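PDB 6NST: branched-chain-amino-acid aminotransferase from Pseudomonas aeruginosa, which probably transfers the amino group of leucine, isoleucine or valine to 2-oxoglutarate with pyridoxal 5'-phosphate as cofactor, a reaction of branched-chain amino acid biosynthesis. Local coordinates for residues 100-105 against 116-121; 147-152 against 166-171; 206-211 against 232-237. The protein carries 1 engineered substitution. All coordinates share one frame; numbering follows the deposited sequence.

How the contacts relate
Along the chain the three contacts follow one another in series, none enclosing or crossing another. Contact 1 comes first: ten residues without helix or strand separate 100-105 from 116-121, and the pairing closes that loop within the antiparallel sheet. Contact 2 closes the next loop, folding 147-152, which follows strand 140-145, onto the start of helix 166-177; K160, the probable cofactor lysine, lies in the part between. Contact 3 closes a beta-alpha-beta crossover through helix 220-231 in the mixed sheet. Contacts 1 and 3 lie on opposite sides of the chain's centre, their own centres about 39 Å apart, while contacts 1 and 2 both touch a second subunit.

Contact 1: residues 100-105 against 116-121; sequences PMVFYG and LKVHVI
Two neighbouring strands of the antiparallel sheet, 96-104 and 118-126, pair here in regular register. M101 faces I121 and F103 faces H119 as hydrogen-bonded pairs, alternating with the non-hydrogen-bonded pairs V102-V120 and Y104-V118. The bond from H119 N to F103 O is short, 2.7 Å, and nearly straight at 172°. Beyond the last bridge, G105 N still reaches K117 O at 2.6 Å, although more bent.

On the face that carries F103 and H119, the phenyl ring takes the crowded position between backbone N and carbonyl carbon (chi1 66°), which swings it across to the partner strand. H119 CB sits over one face of that ring, 3.8 Å from the centroid of the F103 ring, in a CH-pi contact, while the imidazole is slid aside in a nearly parallel plane. I121 CG1 meets the F103 ring at its edge. I121 also lies alongside M101, its CD1 3.7 Å from M101 CB.

The other face bears Y104, whose ring receives L116 CD1 over one side, 4.0 Å from the Y104 centroid. V118 CG2 meets the edge at Y104 CE1, 3.5 Å away, and V118 CG1 touches V102 CG1.

D13 holds H119 ND1, and H31 of a second subunit packs edge-to-face with F103. The D13 carboxylate would tend to stabilise a charged imidazole, whereas K117 NZ above the ring and the burial of NE2 beside G105, without a polar partner in the model, would oppose it, so the contact does not settle the ionisation of H119.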
loop_
_atom_site.group_PDB
_atom_site.type_symbol
_atom_site.label_atom_id
_atom_site.label_comp_id
_atom_site.label_asym_id
_atom_site.label_seq_id
_atom_site.Cartn_x
_atom_site.Cartn_y
_atom_site.Cartn_z
ATOM N N PRO A 100 -8.098 13.721 -32.097
ATOM C CA PRO A 100 -6.729 13.484 -32.566
ATOM C C PRO A 100 -6.178 12.245 -31.877
ATOM O O PRO A 100 -6.326 12.081 -30.665
ATOM C CB PRO A 100 -5.973 14.752 -32.146
ATOM C CG PRO A 100 -7.033 15.733 -31.696
ATOM C CD PRO A 100 -8.179 14.899 -31.217
ATOM N N MET A 101 -5.557 11.365 -32.656
ATOM C CA MET A 101 -5.103 10.092 -32.114
ATOM C C MET A 101 -3.810 9.676 -32.797
ATOM O O MET A 101 -3.725 9.669 -34.028
ATOM C CB MET A 101 -6.180 9.013 -32.276
ATOM C CG MET A 101 -5.998 7.808 -31.368
ATOM S SD MET A 101 -5.043 6.487 -32.132
ATOM C CE MET A 101 -6.271 5.787 -33.234
ATOM N N VAL A 102 -2.813 9.338 -31.983
ATOM C CA VAL A 102 -1.495 8.910 -32.438
ATOM C C VAL A 102 -1.343 7.435 -32.095
ATOM O O VAL A 102 -1.588 7.036 -30.951
ATOM C CB VAL A 102 -0.385 9.750 -31.783
ATOM C CG1 VAL A 102 0.986 9.243 -32.180
ATOM C CG2 VAL A 102 -0.548 11.223 -32.134
ATOM N N PHE A 103 -0.948 6.624 -33.078
ATOM C CA PHE A 103 -0.891 5.186 -32.858
ATOM C C PHE A 103 0.212 4.556 -33.700
ATOM O O PHE A 103 0.574 5.065 -34.763
ATOM C CB PHE A 103 -2.239 4.509 -33.163
ATOM C CG PHE A 103 -2.653 4.567 -34.611
ATOM C CD1 PHE A 103 -2.403 3.501 -35.462
ATOM C CD2 PHE A 103 -3.320 5.674 -35.114
ATOM C CE1 PHE A 103 -2.795 3.544 -36.788
ATOM C CE2 PHE A 103 -3.715 5.723 -36.439
ATOM C CZ PHE A 103 -3.454 4.655 -37.278
ATOM N N TYR A 104 0.743 3.440 -33.200
ATOM C CA TYR A 104 1.723 2.660 -33.941
ATOM C C TYR A 104 1.041 1.864 -35.045
ATOM O O TYR A 104 -0.080 1.381 -34.884
ATOM C CB TYR A 104 2.472 1.709 -33.006
ATOM C CG TYR A 104 3.564 2.361 -32.188
ATOM C CD1 TYR A 104 4.396 3.326 -32.743
ATOM C CD2 TYR A 104 3.761 2.013 -30.858
ATOM C CE1 TYR A 104 5.396 3.923 -31.995
ATOM C CE2 TYR A 104 4.758 2.604 -30.103
ATOM C CZ TYR A 104 5.571 3.558 -30.675
ATOM O OH TYR A 104 6.564 4.149 -29.927
ATOM N N GLY A 105 1.734 1.717 -36.172
ATOM C CA GLY A 105 1.168 1.072 -37.338
ATOM C C GLY A 105 1.264 -0.439 -37.279
ATOM O O GLY A 105 1.526 -1.037 -36.233
ATOM N N LEU A 116 8.478 0.204 -35.506
ATOM C CA LEU A 116 7.077 0.579 -35.627
ATOM C C LEU A 116 6.940 1.982 -36.197
ATOM O O LEU A 116 7.646 2.909 -35.788
ATOM C CB LEU A 116 6.387 0.501 -34.265
ATOM C CG LEU A 116 6.295 -0.891 -33.641
ATOM C CD1 LEU A 116 5.659 -0.824 -32.262
ATOM C CD2 LEU A 116 5.513 -1.825 -34.551
ATOM N N LYS A 117 6.023 2.136 -37.147
ATOM C CA LYS A 117 5.726 3.436 -37.728
ATOM C C LYS A 117 4.603 4.107 -36.950
ATOM O O LYS A 117 3.648 3.454 -36.521
ATOM C CB LYS A 117 5.339 3.297 -39.201
ATOM C CG LYS A 117 5.223 4.619 -39.943
ATOM C CD LYS A 117 4.918 4.396 -41.416
ATOM C CE LYS A 117 4.806 5.711 -42.169
ATOM N NZ LYS A 117 3.715 6.567 -41.627
ATOM N N VAL A 118 4.732 5.416 -36.761
ATOM C CA VAL A 118 3.744 6.214 -36.047
ATOM C C VAL A 118 2.784 6.821 -37.058
ATOM O O VAL A 118 3.209 7.487 -38.011
ATOM C CB VAL A 118 4.419 7.311 -35.207
ATOM C CG1 VAL A 118 3.375 8.147 -34.500
ATOM C CG2 VAL A 118 5.385 6.698 -34.204
ATOM N N HIS A 119 1.490 6.586 -36.855
ATOM C CA HIS A 119 0.435 7.164 -37.674
ATOM C C HIS A 119 -0.397 8.123 -36.834
ATOM O O HIS A 119 -0.499 7.974 -35.613
ATOM C CB HIS A 119 -0.467 6.077 -38.265
ATOM C CG HIS A 119 0.262 5.090 -39.123
ATOM N ND1 HIS A 119 0.111 5.040 -40.492
ATOM C CD2 HIS A 119 1.148 4.116 -38.807
ATOM C CE1 HIS A 119 0.871 4.078 -40.982
ATOM N NE2 HIS A 119 1.512 3.502 -39.981
ATOM N N VAL A 120 -0.996 9.112 -37.496
ATOM C CA VAL A 120 -1.803 10.128 -36.827
ATOM C C VAL A 120 -3.107 10.292 -37.596
ATOM O O VAL A 120 -3.094 10.420 -38.824
ATOM C CB VAL A 120 -1.064 11.478 -36.735
ATOM C CG1 VAL A 120 -1.933 12.516 -36.047
ATOM C CG2 VAL A 120 0.261 11.317 -36.007
ATOM N N ILE A 121 -4.231 10.293 -36.877
ATOM C CA ILE A 121 -5.538 10.546 -37.474
ATOM C C ILE A 121 -6.269 11.591 -36.648
ATOM O O ILE A 121 -6.136 11.650 -35.422
ATOM C CB ILE A 121 -6.395 9.264 -37.594
ATOM C CG1 ILE A 121 -6.530 8.566 -36.233
ATOM C CG2 ILE A 121 -5.816 8.337 -38.636
ATOM C CD1 ILE A 121 -7.875 8.798 -35.557
#

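Contact 2: residues 147-152 against 166-171; sequences FTRHHV and INSMLA
The chain turns a corner at F147 and then runs as a loop past the first turns of helix 166-177, with the CA atoms of F147 and A171 6.2 Å apart and those of R149 and N167 7.1 Å apart.

N167, its CG anti to the backbone N (chi1 -176°), puts its amide against the loop backbone. ND2 gives only a weak, bent bond to T148 O at 3.1 Å, and its stronger partner is I154 O of a second subunit. The other end of the amide, OD1, accepts R149 NH1 at 3.2 Å in the carbonyl plane, on a lone pair. The same R149 NH1 also donates to S168 OG, 2.9 Å away and almost within the guanidinium plane, so two successive helix residues share one nitrogen. A bend at chi2 (50°) brings the guanidinium round to them, and a salt bridge from R149 NE to E194 fixes its other edge and would offset its charge.

H150 lays a ring face over the N167 amide carbon, with NE2 3.6 Å from N167 CB; that nitrogen is hydrogen-bonded to A164 O. At the corner itself, L170 CB stands almost exactly over the centre of the F147 ring, 3.9 Å from its centroid and 8° off the normal, a CH-pi contact. R243 of a further subunit makes a cation-pi contact with F147.

Three other subunits come close here. The loop these bonds close carries K160, its side chain about 9 Å from that of R149 and probably the pyridoxal-phosphate lysine of this class-IV aminotransferase, although no cofactor is attached in this structure.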
loop_
_atom_site.group_PDB
_atom_site.type_symbol
_atom_site.label_atom_id
_atom_site.label_comp_id
_atom_site.label_asym_id
_atom_site.label_seq_id
_atom_site.Cartn_x
_atom_site.Cartn_y
_atom_site.Cartn_z
ATOM N N PHE A 147 -13.661 -0.249 -8.734
ATOM C CA PHE A 147 -12.369 -0.361 -9.392
ATOM C C PHE A 147 -11.472 0.785 -8.939
ATOM O O PHE A 147 -11.877 1.952 -8.976
ATOM C CB PHE A 147 -12.524 -0.335 -10.914
ATOM C CG PHE A 147 -13.323 -1.480 -11.463
ATOM C CD1 PHE A 147 -12.708 -2.682 -11.775
ATOM C CD2 PHE A 147 -14.685 -1.352 -11.676
ATOM C CE1 PHE A 147 -13.439 -3.737 -12.281
ATOM C CE2 PHE A 147 -15.422 -2.405 -12.182
ATOM C CZ PHE A 147 -14.799 -3.597 -12.487
ATOM N N THR A 148 -10.260 0.446 -8.514
ATOM C CA THR A 148 -9.307 1.459 -8.085
ATOM C C THR A 148 -8.745 2.200 -9.293
ATOM O O THR A 148 -8.451 1.597 -10.328
ATOM C CB THR A 148 -8.178 0.807 -7.287
ATOM O OG1 THR A 148 -8.736 0.078 -6.186
ATOM C CG2 THR A 148 -7.217 1.851 -6.755
ATOM N N ARG A 149 -8.611 3.518 -9.162
ATOM C CA ARG A 149 -8.085 4.333 -10.247
ATOM C C ARG A 149 -6.599 4.031 -10.466
ATOM O O ARG A 149 -5.938 3.389 -9.647
ATOM C CB ARG A 149 -8.312 5.818 -9.951
ATOM C CG ARG A 149 -8.215 6.748 -11.162
ATOM C CD ARG A 149 -9.052 6.252 -12.333
ATOM N NE ARG A 149 -9.046 7.194 -13.451
ATOM C CZ ARG A 149 -9.655 6.981 -14.614
ATOM N NH1 ARG A 149 -10.321 5.853 -14.821
ATOM N NH2 ARG A 149 -9.597 7.895 -15.572
ATOM N N HIS A 150 -6.078 4.508 -11.596
ATOM C CA HIS A 150 -4.729 4.167 -12.028
ATOM C C HIS A 150 -3.685 4.550 -10.982
ATOM O O HIS A 150 -3.830 5.532 -10.249
ATOM C CB HIS A 150 -4.407 4.860 -13.353
ATOM C CG HIS A 150 -5.065 4.229 -14.540
ATOM N ND1 HIS A 150 -4.714 2.980 -15.007
ATOM C CD2 HIS A 150 -6.044 4.675 -15.361
ATOM C CE1 HIS A 150 -5.453 2.683 -16.061
ATOM N NE2 HIS A 150 -6.268 3.695 -16.298
ATOM N N HIS A 151 -2.617 3.757 -10.933
ATOM C CA HIS A 151 -1.507 3.946 -10.007
ATOM C C HIS A 151 -0.395 4.716 -10.709
ATOM O O HIS A 151 -0.013 4.375 -11.833
ATOM C CB HIS A 151 -1.003 2.587 -9.517
ATOM C CG HIS A 151 0.049 2.665 -8.455
ATOM N ND1 HIS A 151 1.367 2.961 -8.731
ATOM C CD2 HIS A 151 -0.016 2.451 -7.119
ATOM C CE1 HIS A 151 2.064 2.945 -7.609
ATOM N NE2 HIS A 151 1.249 2.637 -6.617
ATOM N N VAL A 152 0.132 5.744 -10.035
ATOM C CA VAL A 152 1.052 6.686 -10.672
ATOM C C VAL A 152 2.338 6.032 -11.153
ATOM O O VAL A 152 3.059 6.624 -11.964
ATOM C CB VAL A 152 1.385 7.849 -9.715
ATOM C CG1 VAL A 152 0.137 8.652 -9.405
ATOM C CG2 VAL A 152 2.028 7.319 -8.442
ATOM N N ILE A 166 -9.223 1.358 -20.320
ATOM C CA ILE A 166 -9.970 0.173 -19.908
ATOM C C ILE A 166 -10.576 0.394 -18.529
ATOM O O ILE A 166 -11.740 0.058 -18.280
ATOM C CB ILE A 166 -9.062 -1.070 -19.928
ATOM C CG1 ILE A 166 -8.643 -1.413 -21.356
ATOM C CG2 ILE A 166 -9.761 -2.252 -19.272
ATOM C CD1 ILE A 166 -7.735 -2.620 -21.436
ATOM N N ASN A 167 -9.796 0.977 -17.617
ATOM C CA ASN A 167 -10.261 1.191 -16.252
ATOM C C ASN A 167 -11.460 2.132 -16.217
ATOM O O ASN A 167 -12.371 1.957 -15.400
ATOM C CB ASN A 167 -9.112 1.737 -15.402
ATOM C CG ASN A 167 -9.486 1.897 -13.944
ATOM O OD1 ASN A 167 -9.822 2.994 -13.497
ATOM N ND2 ASN A 167 -9.424 0.803 -13.192
ATOM N N SER A 168 -11.481 3.129 -17.102
ATOM C CA SER A 168 -12.626 4.031 -17.176
ATOM C C SER A 168 -13.866 3.310 -17.688
ATOM O O SER A 168 -14.974 3.544 -17.192
ATOM C CB SER A 168 -12.292 5.228 -18.067
ATOM O OG SER A 168 -11.163 5.931 -17.575
ATOM N N MET A 169 -13.702 2.429 -18.678
ATOM C CA MET A 169 -14.843 1.686 -19.205
ATOM C C MET A 169 -15.393 0.710 -18.174
ATOM O O MET A 169 -16.614 0.550 -18.053
ATOM C CB MET A 169 -14.447 0.942 -20.480
ATOM C CG MET A 169 -14.151 1.841 -21.666
ATOM S SD MET A 169 -13.764 0.889 -23.146
ATOM C CE MET A 169 -15.273 -0.059 -23.342
ATOM N N LEU A 170 -14.509 0.039 -17.432
ATOM C CA LEU A 170 -14.962 -0.882 -16.395
ATOM C C LEU A 170 -15.754 -0.151 -15.320
ATOM O O LEU A 170 -16.773 -0.657 -14.837
ATOM C CB LEU A 170 -13.764 -1.608 -15.779
ATOM C CG LEU A 170 -13.039 -2.596 -16.698
ATOM C CD1 LEU A 170 -11.800 -3.166 -16.022
ATOM C CD2 LEU A 170 -13.983 -3.714 -17.118
ATOM N N ALA A 171 -15.308 1.051 -14.950
ATOM C CA ALA A 171 -15.966 1.808 -13.891
ATOM C C ALA A 171 -17.266 2.443 -14.367
ATOM O O ALA A 171 -18.250 2.474 -13.621
ATOM C CB ALA A 171 -15.022 2.878 -13.352
#

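Contact 3: residues 206-211 against 232-237; sequences GVIYTP and HGFKLV
Three backbone hydrogen bonds join strands 207-210 and 235-238 in parallel. I208 uses both its polar backbone atoms: its N donates to K235 O at 2.8 Å, and its O accepts V237 N at 2.7 Å, each bond lying nearly along the C=O axis. T210 N then reaches V237 O at 3.1 Å.

The I208 side chain branches two ways across the pair. CG2, anti to the backbone N, meets L236 CD1 at 3.7 Å, whereas CD1 at the end of the extended arm (chi2 172°) touches F234 CB, also at 3.7 Å. On the face opposite I208 and L236, Y209 and V237 lie side by side pointing the same way, with Y209 CD2 3.6 Å from V237 CB. V207 CG1 reaches V237 CG2 obliquely.

The strands are the two arms of a beta-alpha-beta crossover whose link is helix 220-231. That helix ends in a Schellman motif with G233, at positive phi, as the C' residue, and the chain then continues by way of F234 toward the second strand. A229 of the helix packs against both I208 and L236, and L226 adds to the cover of L236. From further out, L284 of helix 279-292 touches I208 and F234, while T210 OG1 is held by I200 O of adjoining strand 199-204.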
loop_
_atom_site.group_PDB
_atom_site.type_symbol
_atom_site.label_atom_id
_atom_site.label_comp_id
_atom_site.label_asym_id
_atom_site.label_seq_id
_atom_site.Cartn_x
_atom_site.Cartn_y
_atom_site.Cartn_z
ATOM N N GLY A 206 -18.875 27.963 0.400
ATOM C CA GLY A 206 -18.418 28.932 -0.574
ATOM C C GLY A 206 -16.993 28.760 -1.046
ATOM O O GLY A 206 -16.502 29.613 -1.797
ATOM N N VAL A 207 -16.310 27.694 -0.637
ATOM C CA VAL A 207 -14.935 27.430 -1.041
ATOM C C VAL A 207 -14.927 26.208 -1.947
ATOM O O VAL A 207 -15.617 25.218 -1.678
ATOM C CB VAL A 207 -14.018 27.225 0.182
ATOM C CG1 VAL A 207 -12.580 26.990 -0.259
ATOM C CG2 VAL A 207 -14.105 28.424 1.113
ATOM N N ILE A 208 -14.154 26.282 -3.024
ATOM C CA ILE A 208 -14.047 25.185 -3.978
ATOM C C ILE A 208 -12.904 24.274 -3.554
ATOM O O ILE A 208 -11.794 24.740 -3.274
ATOM C CB ILE A 208 -13.829 25.715 -5.403
ATOM C CG1 ILE A 208 -14.933 26.703 -5.778
ATOM C CG2 ILE A 208 -13.780 24.563 -6.396
ATOM C CD1 ILE A 208 -14.689 27.423 -7.084
ATOM N N TYR A 209 -13.176 22.975 -3.498
ATOM C CA TYR A 209 -12.158 21.968 -3.242
ATOM C C TYR A 209 -12.104 21.007 -4.419
ATOM O O TYR A 209 -13.132 20.698 -5.030
ATOM C CB TYR A 209 -12.439 21.199 -1.945
ATOM C CG TYR A 209 -12.480 22.072 -0.712
ATOM C CD1 TYR A 209 -13.665 22.663 -0.295
ATOM C CD2 TYR A 209 -11.331 22.308 0.034
ATOM C CE1 TYR A 209 -13.709 23.464 0.831
ATOM C CE2 TYR A 209 -11.364 23.108 1.164
ATOM C CZ TYR A 209 -12.556 23.682 1.556
ATOM O OH TYR A 209 -12.599 24.479 2.678
ATOM N N THR A 210 -10.902 20.545 -4.743
ATOM C CA THR A 210 -10.707 19.593 -5.824
ATOM C C THR A 210 -9.451 18.794 -5.521
ATOM O O THR A 210 -8.529 19.314 -4.881
ATOM C CB THR A 210 -10.590 20.298 -7.188
ATOM O OG1 THR A 210 -10.521 19.323 -8.234
ATOM C CG2 THR A 210 -9.352 21.188 -7.244
ATOM N N PRO A 211 -9.398 17.526 -5.927
ATOM C CA PRO A 211 -8.187 16.732 -5.685
ATOM C C PRO A 211 -6.981 17.354 -6.370
ATOM O O PRO A 211 -7.058 17.812 -7.512
ATOM C CB PRO A 211 -8.532 15.363 -6.284
ATOM C CG PRO A 211 -10.024 15.309 -6.270
ATOM C CD PRO A 211 -10.481 16.717 -6.514
ATOM N N HIS A 232 -13.589 34.936 -10.797
ATOM C CA HIS A 232 -14.838 35.225 -10.108
ATOM C C HIS A 232 -14.649 35.398 -8.605
ATOM O O HIS A 232 -15.632 35.356 -7.858
ATOM C CB HIS A 232 -15.865 34.127 -10.383
ATOM C CG HIS A 232 -16.512 34.227 -11.729
ATOM N ND1 HIS A 232 -15.819 34.034 -12.905
ATOM C CD2 HIS A 232 -17.789 34.503 -12.084
ATOM C CE1 HIS A 232 -16.642 34.184 -13.926
ATOM N NE2 HIS A 232 -17.843 34.468 -13.456
ATOM N N GLY A 233 -13.410 35.583 -8.149
ATOM C CA GLY A 233 -13.154 35.790 -6.738
ATOM C C GLY A 233 -13.440 34.601 -5.849
ATOM O O GLY A 233 -13.629 34.775 -4.643
ATOM N N PHE A 234 -13.483 33.396 -6.409
ATOM C CA PHE A 234 -13.712 32.193 -5.623
ATOM C C PHE A 234 -12.402 31.696 -5.032
ATOM O O PHE A 234 -11.358 31.727 -5.688
ATOM C CB PHE A 234 -14.346 31.098 -6.481
ATOM C CG PHE A 234 -15.816 31.287 -6.712
ATOM C CD1 PHE A 234 -16.635 31.741 -5.694
ATOM C CD2 PHE A 234 -16.377 31.012 -7.946
ATOM C CE1 PHE A 234 -17.990 31.917 -5.901
ATOM C CE2 PHE A 234 -17.731 31.187 -8.161
ATOM C CZ PHE A 234 -18.537 31.640 -7.135
ATOM N N LYS A 235 -12.464 31.246 -3.782
ATOM C CA LYS A 235 -11.326 30.588 -3.159
ATOM C C LYS A 235 -11.329 29.114 -3.541
ATOM O O LYS A 235 -12.360 28.440 -3.442
ATOM C CB LYS A 235 -11.374 30.749 -1.641
ATOM C CG LYS A 235 -10.210 30.088 -0.920
ATOM C CD LYS A 235 -10.334 30.227 0.588
ATOM C CE LYS A 235 -9.177 29.540 1.297
ATOM N NZ LYS A 235 -9.296 29.637 2.777
ATOM N N LEU A 236 -10.179 28.613 -3.985
ATOM C CA LEU A 236 -10.057 27.239 -4.450
ATOM C C LEU A 236 -8.889 26.572 -3.739
ATOM O O LEU A 236 -7.796 27.141 -3.665
ATOM C CB LEU A 236 -9.869 27.189 -5.970
ATOM C CG LEU A 236 -10.160 25.852 -6.655
ATOM C CD1 LEU A 236 -10.822 26.084 -8.004
ATOM C CD2 LEU A 236 -8.887 25.033 -6.815
ATOM N N VAL A 237 -9.124 25.367 -3.222
ATOM C CA VAL A 237 -8.137 24.623 -2.451
ATOM C C VAL A 237 -7.932 23.263 -3.104
ATOM O O VAL A 237 -8.903 22.546 -3.377
ATOM C CB VAL A 237 -8.573 24.458 -0.984
ATOM C CG1 VAL A 237 -7.538 23.662 -0.202
ATOM C CG2 VAL A 237 -8.814 25.817 -0.342
#